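Long-range contacts in malonate decarboxylase subunit alpha (PDB 6MPR), which probably acts as the carrier-protein transferase of malonate decarboxylase, exchanging acetate for malonate on the acyl carrier protein of the complex: residues G138-Y143 against A386-A391; I93-G98 against I144-R149. All coordinates share one frame; numbering follows the deposited sequence.

Contact 1 of 2, residues G138-Y143 against A386-A391; sequences GAIHTY and AGFGGA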
ATOM      1  N   GLY A 138      -4.832  -0.629 -21.507  1.00 14.54           N
ATOM      2  CA  GLY A 138      -4.193  -1.707 -20.775  1.00 16.70           C
ATOM      3  C   GLY A 138      -5.127  -2.214 -19.698  1.00 13.84           C
ATOM      4  O   GLY A 138      -5.750  -3.272 -19.846  1.00 18.08           O
ATOM      5  N   ALA A 139      -5.265  -1.446 -18.620  1.00 14.52           N
ATOM      6  CA  ALA A 139      -6.225  -1.768 -17.577  1.00 16.68           C
ATOM      7  C   ALA A 139      -6.547  -0.498 -16.817  1.00 10.24           C
ATOM      8  O   ALA A 139      -5.785   0.478 -16.846  1.00 13.17           O
ATOM      9  CB  ALA A 139      -5.697  -2.836 -16.611  1.00 15.21           C
ATOM     10  N   ILE A 140      -7.683  -0.528 -16.134  1.00 13.22           N
ATOM     11  CA  ILE A 140      -8.063   0.507 -15.181  1.00 14.73           C
ATOM     12  C   ILE A 140      -7.678   0.039 -13.784  1.00 16.49           C
ATOM     13  O   ILE A 140      -7.974  -1.096 -13.404  1.00 13.13           O
ATOM     14  CB  ILE A 140      -9.567   0.808 -15.252  1.00 18.04           C
ATOM     15  CG1 ILE A 140     -10.031   0.879 -16.711  1.00 22.32           C
ATOM     16  CG2 ILE A 140      -9.860   2.100 -14.510  1.00 17.74           C
ATOM     17  CD1 ILE A 140     -11.529   0.972 -16.850  1.00 27.16           C
ATOM     18  N   HIS A 141      -7.025   0.913 -13.023  1.00  8.98           N
ATOM     19  CA  HIS A 141      -6.403   0.584 -11.748  1.00  8.65           C
ATOM     20  C   HIS A 141      -7.000   1.428 -10.631  1.00 14.71           C
ATOM     21  O   HIS A 141      -7.623   2.454 -10.881  1.00 13.16           O
ATOM     22  CB  HIS A 141      -4.878   0.877 -11.768  1.00  8.33           C
ATOM     23  CG  HIS A 141      -4.119   0.210 -12.875  1.00  9.49           C
ATOM     24  ND1 HIS A 141      -4.303   0.506 -14.211  1.00  8.95           N
ATOM     25  CD2 HIS A 141      -3.135  -0.722 -12.832  1.00  8.68           C
ATOM     26  CE1 HIS A 141      -3.482  -0.228 -14.940  1.00 16.20           C
ATOM     27  NE2 HIS A 141      -2.749  -0.968 -14.125  1.00 10.35           N
ATOM     28  N   THR A 142      -6.754   1.030  -9.387  1.00  9.66           N
ATOM     29  CA  THR A 142      -6.837   2.010  -8.306  1.00  7.86           C
ATOM     30  C   THR A 142      -5.456   2.664  -8.156  1.00 10.57           C
ATOM     31  O   THR A 142      -4.459   2.131  -8.624  1.00 10.03           O
ATOM     32  CB  THR A 142      -7.342   1.367  -6.997  1.00 10.13           C
ATOM     33  OG1 THR A 142      -7.607   2.379  -6.002  1.00  9.50           O
ATOM     34  CG2 THR A 142      -6.381   0.330  -6.436  1.00  8.95           C
ATOM     35  N   TYR A 143      -5.416   3.863  -7.567  1.00 10.46           N
ATOM     36  CA  TYR A 143      -4.205   4.691  -7.632  1.00  8.33           C
ATOM     37  C   TYR A 143      -2.945   3.939  -7.207  1.00  9.71           C
ATOM     38  O   TYR A 143      -1.971   3.854  -7.962  1.00  8.49           O
ATOM     39  CB  TYR A 143      -4.336   5.939  -6.754  1.00  7.86           C
ATOM     40  CG  TYR A 143      -5.306   6.987  -7.242  1.00  7.65           C
ATOM     41  CD1 TYR A 143      -5.309   7.414  -8.568  1.00  8.71           C
ATOM     42  CD2 TYR A 143      -6.217   7.558  -6.357  1.00 13.42           C
ATOM     43  CE1 TYR A 143      -6.203   8.376  -8.997  1.00  8.83           C
ATOM     44  CE2 TYR A 143      -7.108   8.515  -6.780  1.00 13.28           C
ATOM     45  CZ  TYR A 143      -7.091   8.927  -8.086  1.00 13.39           C
ATOM     46  OH  TYR A 143      -7.979   9.883  -8.505  1.00 15.81           O
ATOM     47  N   ALA A 386     -15.710   5.039 -17.148  1.00 21.84           N
ATOM     48  CA  ALA A 386     -15.183   5.734 -15.984  1.00 29.03           C
ATOM     49  C   ALA A 386     -13.966   4.990 -15.430  1.00 33.96           C
ATOM     50  O   ALA A 386     -13.749   3.802 -15.690  1.00 34.32           O
ATOM     51  CB  ALA A 386     -16.264   5.868 -14.901  1.00 27.60           C
ATOM     52  N   GLY A 387     -13.144   5.720 -14.688  1.00 24.55           N
ATOM     53  CA  GLY A 387     -12.080   5.124 -13.916  1.00 19.70           C
ATOM     54  C   GLY A 387     -12.486   5.076 -12.462  1.00 24.85           C
ATOM     55  O   GLY A 387     -13.466   5.686 -12.042  1.00 42.12           O
ATOM     56  N   PHE A 388     -11.725   4.332 -11.677  1.00 13.59           N
ATOM     57  CA  PHE A 388     -11.881   3.916 -10.279  0.59 19.31           C
ATOM     58  C   PHE A 388     -11.351   4.946  -9.275  1.00 18.36           C
ATOM     59  O   PHE A 388     -11.827   5.056  -8.137  1.00 22.39           O
ATOM     60  CB  PHE A 388     -11.087   2.613 -10.050  0.59 11.77           C
ATOM     61  CG  PHE A 388     -11.604   1.394 -10.786  0.59 11.19           C
ATOM     62  CD1 PHE A 388     -12.947   1.070 -10.779  0.59 11.04           C
ATOM     63  CD2 PHE A 388     -10.719   0.532 -11.428  0.59  9.42           C
ATOM     64  CE1 PHE A 388     -13.419  -0.073 -11.443  0.59 17.62           C
ATOM     65  CE2 PHE A 388     -11.179  -0.601 -12.096  0.59  9.78           C
ATOM     66  CZ  PHE A 388     -12.532  -0.917 -12.088  0.59  9.94           C
ATOM     67  N   GLY A 389     -10.243   5.589  -9.636  1.00 10.75           N
ATOM     68  CA  GLY A 389      -9.552   6.397  -8.644  1.00 11.80           C
ATOM     69  C   GLY A 389      -9.162   5.589  -7.415  1.00  9.58           C
ATOM     70  O   GLY A 389      -8.699   4.446  -7.510  1.00 13.42           O
ATOM     71  N   GLY A 390      -9.374   6.173  -6.237  1.00 12.93           N
ATOM     72  CA  GLY A 390      -9.034   5.483  -5.002  1.00 14.22           C
ATOM     73  C   GLY A 390     -10.066   4.502  -4.494  1.00 13.39           C
ATOM     74  O   GLY A 390      -9.764   3.737  -3.576  1.00 13.98           O
ATOM     75  N   ALA A 391     -11.265   4.484  -5.087  1.00  9.69           N
ATOM     76  CA  ALA A 391     -12.379   3.751  -4.482  1.00 12.70           C
ATOM     77  C   ALA A 391     -12.124   2.260  -4.297  1.00 13.14           C
ATOM     78  O   ALA A 391     -12.495   1.730  -3.234  1.00 16.48           O
ATOM     79  CB  ALA A 391     -13.655   3.994  -5.297  1.00 15.21           C
TER
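The carbonyl oxygen of Gly389 is gripped by Thr142 and Tyr143 together. Thr142 OG1 donates the shorter bond to Gly389 O, 2.8 Å long, lying in the carbonyl plane on a lone pair with a C=O...donor angle of 142°. With chi1 at -171°, the hydroxyl stands anti to its own backbone N, which sets OG1 beside this oxygen. Tyr143 N adds a weak bond to Gly389 O at 3.3 Å, and Thr142 CA brings its hydrogen to the same atom (CA to Gly389 O 3.2 Å). Thr142 occupies the N-cap position of helix 143-149, so the glycine carbonyl sits where that helix begins.

Beyond this polar grip the Tyr143 ring packs on the backbone of the loop. Gly389 CA lies over one face, 3.8 Å from the ring centroid, as a CH-pi contact.

Farther back along the strand, Ile140 and Phe388 cross at about a right angle, in the one of two Phe388 conformers described here. Ile140 CG2 touches Phe388 CD2 at 3.6 Å, while Ile140 O faces the ring edge in plane, 3.5 Å from CE2. Ile140 CD1 reaches the carbonyl of Ala386, whose oxygen is buried with no polar partner in the model. Arg402 of the second subunit also packs on Phe388.

Residues 388-391 form a type II' beta turn, closed by Ala391 N to Phe388 O at 3.2 Å, and Gly389 has the positive phi (57°) of its second position. The turn runs into helix 391-394, and the GFGGA sequence of residues 387-391 resembles the glycine-rich GxGGF loop of class I CoA transferases, with which this Rossmann-like subunit is probably related.

Contact 2 of 2, residues I93-G98 against I144-R149; sequences IMPSVG and IELYSR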
ATOM      1  N   ILE A  93       0.864   6.553 -18.984  1.00  9.05           N
ATOM      2  CA  ILE A  93       0.564   6.031 -17.658  1.00 12.58           C
ATOM      3  C   ILE A  93       0.097   7.218 -16.836  1.00 13.18           C
ATOM      4  O   ILE A  93       0.894   8.108 -16.514  1.00 11.65           O
ATOM      5  CB  ILE A  93       1.773   5.339 -17.016  1.00 13.46           C
ATOM      6  CG1 ILE A  93       2.224   4.173 -17.892  1.00 13.46           C
ATOM      7  CG2 ILE A  93       1.412   4.812 -15.623  1.00 11.27           C
ATOM      8  CD1 ILE A  93       3.612   3.643 -17.574  1.00 18.53           C
ATOM      9  N   MET A  94      -1.204   7.245 -16.511  1.00  9.55           N
ATOM     10  CA  MET A  94      -1.748   8.446 -15.899  1.00 10.58           C
ATOM     11  C   MET A  94      -2.657   8.096 -14.734  1.00 11.14           C
ATOM     12  O   MET A  94      -3.658   7.403 -14.928  1.00 10.20           O
ATOM     13  CB  MET A  94      -2.515   9.262 -16.934  1.00 12.73           C
ATOM     14  CG  MET A  94      -1.657   9.668 -18.148  1.00 14.01           C
ATOM     15  SD  MET A  94      -2.554  10.721 -19.290  1.00 17.61           S
ATOM     16  CE  MET A  94      -2.632  12.202 -18.296  1.00 16.90           C
ATOM     17  N   PRO A  95      -2.355   8.560 -13.518  1.00 11.53           N
ATOM     18  CA  PRO A  95      -3.283   8.312 -12.407  1.00 10.78           C
ATOM     19  C   PRO A  95      -4.671   8.855 -12.692  1.00  8.73           C
ATOM     20  O   PRO A  95      -5.668   8.197 -12.393  1.00 11.17           O
ATOM     21  CB  PRO A  95      -2.609   9.027 -11.224  1.00 11.09           C
ATOM     22  CG  PRO A  95      -1.130   8.990 -11.583  1.00 11.48           C
ATOM     23  CD  PRO A  95      -1.097   9.192 -13.076  1.00  8.59           C
ATOM     24  N   SER A  96      -4.752  10.038 -13.297  1.00  9.07           N
ATOM     25  CA  SER A  96      -6.032  10.684 -13.570  1.00 13.05           C
ATOM     26  C   SER A  96      -5.989  11.287 -14.969  1.00 14.38           C
ATOM     27  O   SER A  96      -5.039  12.002 -15.301  1.00 17.47           O
ATOM     28  CB  SER A  96      -6.326  11.765 -12.519  1.00 16.73           C
ATOM     29  OG  SER A  96      -7.694  12.144 -12.551  1.00 20.07           O
ATOM     30  N   VAL A  97      -7.007  10.987 -15.785  1.00 14.14           N
ATOM     31  CA  VAL A  97      -7.120  11.486 -17.157  1.00 19.65           C
ATOM     32  C   VAL A  97      -8.295  12.452 -17.180  1.00 31.49           C
ATOM     33  O   VAL A  97      -9.452  12.023 -17.221  1.00 37.19           O
ATOM     34  CB  VAL A  97      -7.332  10.361 -18.177  1.00 22.15           C
ATOM     35  CG1 VAL A  97      -7.159  10.902 -19.596  1.00 32.32           C
ATOM     36  CG2 VAL A  97      -6.394   9.207 -17.925  1.00 19.57           C
ATOM     37  N   GLY A  98      -8.009  13.751 -17.178  1.00 44.74           N
ATOM     38  CA  GLY A  98      -9.056  14.758 -17.207  1.00 53.34           C
ATOM     39  C   GLY A  98      -8.878  15.868 -18.231  1.00 54.07           C
ATOM     40  O   GLY A  98      -9.854  16.263 -18.877  1.00 62.60           O
ATOM     41  N   ILE A 144      -2.921   3.429  -5.973  1.00 13.31           N
ATOM     42  CA  ILE A 144      -1.657   2.866  -5.509  1.00  8.74           C
ATOM     43  C   ILE A 144      -1.350   1.534  -6.171  1.00  9.61           C
ATOM     44  O   ILE A 144      -0.190   1.118  -6.174  1.00  9.03           O
ATOM     45  CB  ILE A 144      -1.593   2.719  -3.977  1.00 10.87           C
ATOM     46  CG1 ILE A 144      -2.670   1.763  -3.466  1.00 10.25           C
ATOM     47  CG2 ILE A 144      -1.665   4.102  -3.321  1.00 14.04           C
ATOM     48  CD1 ILE A 144      -2.534   1.468  -1.988  1.00 12.46           C
ATOM     49  N   GLU A 145      -2.353   0.858  -6.745  1.00 10.69           N
ATOM     50  CA  GLU A 145      -2.073  -0.275  -7.630  1.00  9.94           C
ATOM     51  C   GLU A 145      -1.287   0.169  -8.858  1.00 11.35           C
ATOM     52  O   GLU A 145      -0.308  -0.480  -9.259  1.00 10.12           O
ATOM     53  CB  GLU A 145      -3.396  -0.945  -8.029  1.00  8.01           C
ATOM     54  CG  GLU A 145      -3.299  -2.101  -9.012  1.00  8.43           C
ATOM     55  CD  GLU A 145      -4.682  -2.517  -9.523  1.00 12.31           C
ATOM     56  OE1 GLU A 145      -4.795  -3.594 -10.149  1.00 11.62           O
ATOM     57  OE2 GLU A 145      -5.650  -1.742  -9.327  1.00 11.92           O
ATOM     58  N   LEU A 146      -1.695   1.281  -9.470  1.00  8.53           N
ATOM     59  CA  LEU A 146      -0.964   1.780 -10.628  1.00  7.54           C
ATOM     60  C   LEU A 146       0.454   2.190 -10.229  1.00 10.15           C
ATOM     61  O   LEU A 146       1.415   1.863 -10.937  1.00  8.92           O
ATOM     62  CB  LEU A 146      -1.727   2.947 -11.278  1.00  7.50           C
ATOM     63  CG  LEU A 146      -1.134   3.538 -12.563  1.00  8.01           C
ATOM     64  CD1 LEU A 146      -1.131   2.510 -13.673  1.00 10.32           C
ATOM     65  CD2 LEU A 146      -1.902   4.772 -13.016  1.00 12.20           C
ATOM     66  N   TYR A 147       0.618   2.888  -9.092  1.00  7.14           N
ATOM     67  CA  TYR A 147       1.978   3.244  -8.671  1.00  7.00           C
ATOM     68  C   TYR A 147       2.843   2.000  -8.512  1.00 10.58           C
ATOM     69  O   TYR A 147       4.048   2.025  -8.797  1.00 11.39           O
ATOM     70  CB  TYR A 147       2.005   3.997  -7.334  1.00 12.05           C
ATOM     71  CG  TYR A 147       1.091   5.186  -7.174  1.00 11.77           C
ATOM     72  CD1 TYR A 147       0.663   5.924  -8.264  1.00 11.24           C
ATOM     73  CD2 TYR A 147       0.666   5.581  -5.891  1.00  8.42           C
ATOM     74  CE1 TYR A 147      -0.192   6.996  -8.103  1.00  7.85           C
ATOM     75  CE2 TYR A 147      -0.190   6.648  -5.720  1.00 12.51           C
ATOM     76  CZ  TYR A 147      -0.614   7.354  -6.828  1.00 13.06           C
ATOM     77  OH  TYR A 147      -1.453   8.428  -6.684  1.00 13.40           O
ATOM     78  N   SER A 148       2.256   0.921  -7.996  1.00 10.06           N
ATOM     79  CA  SER A 148       3.038  -0.272  -7.691  0.52  9.14           C
ATOM     80  C   SER A 148       3.572  -0.939  -8.950  1.00  8.58           C
ATOM     81  O   SER A 148       4.630  -1.568  -8.900  1.00  8.25           O
ATOM     82  CB  SER A 148       2.198  -1.261  -6.885  0.52  8.61           C
ATOM     83  OG  SER A 148       1.322  -1.982  -7.736  0.52 10.02           O
ATOM     84  N   ARG A 149       2.863  -0.817 -10.072  1.00  8.47           N
ATOM     85  CA  ARG A 149       3.332  -1.431 -11.306  1.00 10.03           C
ATOM     86  C   ARG A 149       4.550  -0.730 -11.876  1.00  9.15           C
ATOM     87  O   ARG A 149       5.242  -1.317 -12.720  1.00  8.73           O
ATOM     88  CB  ARG A 149       2.202  -1.443 -12.336  1.00  8.45           C
ATOM     89  CG  ARG A 149       1.050  -2.330 -11.903  1.00  8.64           C
ATOM     90  CD  ARG A 149       0.059  -2.535 -13.023  1.00  8.94           C
ATOM     91  NE  ARG A 149       0.609  -3.378 -14.081  1.00 10.18           N
ATOM     92  CZ  ARG A 149       0.005  -3.597 -15.246  1.00 17.61           C
ATOM     93  NH1 ARG A 149      -1.142  -2.996 -15.532  1.00 10.87           N
ATOM     94  NH2 ARG A 149       0.564  -4.389 -16.149  1.00 14.64           N
TER
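Apolar contacts carry the meeting of Leu146 and Tyr147 with Ile93, Met94 and Pro95. Leu146 makes the larger share, its two methyls dividing the work. CD1 meets Ile93 CG2 at 3.9 Å, the two side chains crossing obliquely, while CD2 rests against the backbone that follows, 3.7 Å from Met94 O and close to Pro95 N. Leu146 CG stands anti to its backbone N (chi1 -177°), a setting that carries the branch point out toward the strand. Tyr147 leaves the helix pointing away from residues 93-98, but its ring swings back: CE1 comes 4.1 Å from Pro95 CG, which lies near the plane at the ring edge.

Helix 143-149 belongs to the long crossover that leaves edge strand 136-140 of the parallel sheet and returns past strands 111-116, 90-94 and 61-64 to strand 158-163. This reversal of direction across the sheet is a feature of Rossmann-like folds, and Leu146 packs on Ile93 and Met94 of strand 90-94, just before the chain turns a corner at Pro95.

The polar bonds of the helix are made within it and to other partners. Tyr147 OH is held by Asp180 OD2. Glu145 O accepts from Arg149 N at 3.3 Å and, from the same face of its carbonyl plane, from Ser148 OG in the conformer described. Glu145 OE1 accepts hydrogen bonds from Arg402 N and His403 ND1 of the second subunit.

Contacts 1 and 2 have centres about 7 Å apart and interleave along the chain, in the order 93-98, 138-143, 144-149, 386-391. Strand 136-140 and helix 143-149 are consecutive, so contact 2 takes up the chain where contact 1 leaves it, and both reach the same eight-stranded parallel sheet. They touch directly: His141 NE2 and Arg149 NH1 lie 2.9 Å apart, a probable hydrogen bond, and Tyr143 CE1 packs on Pro95 O at 3.4 Å. Contact 2 stays within that sheet and its crossover, whereas contact 1 ties its edge to a loop far later in the sequence. Both also meet the second subunit, placing this corner of the fold beside the dimer interface.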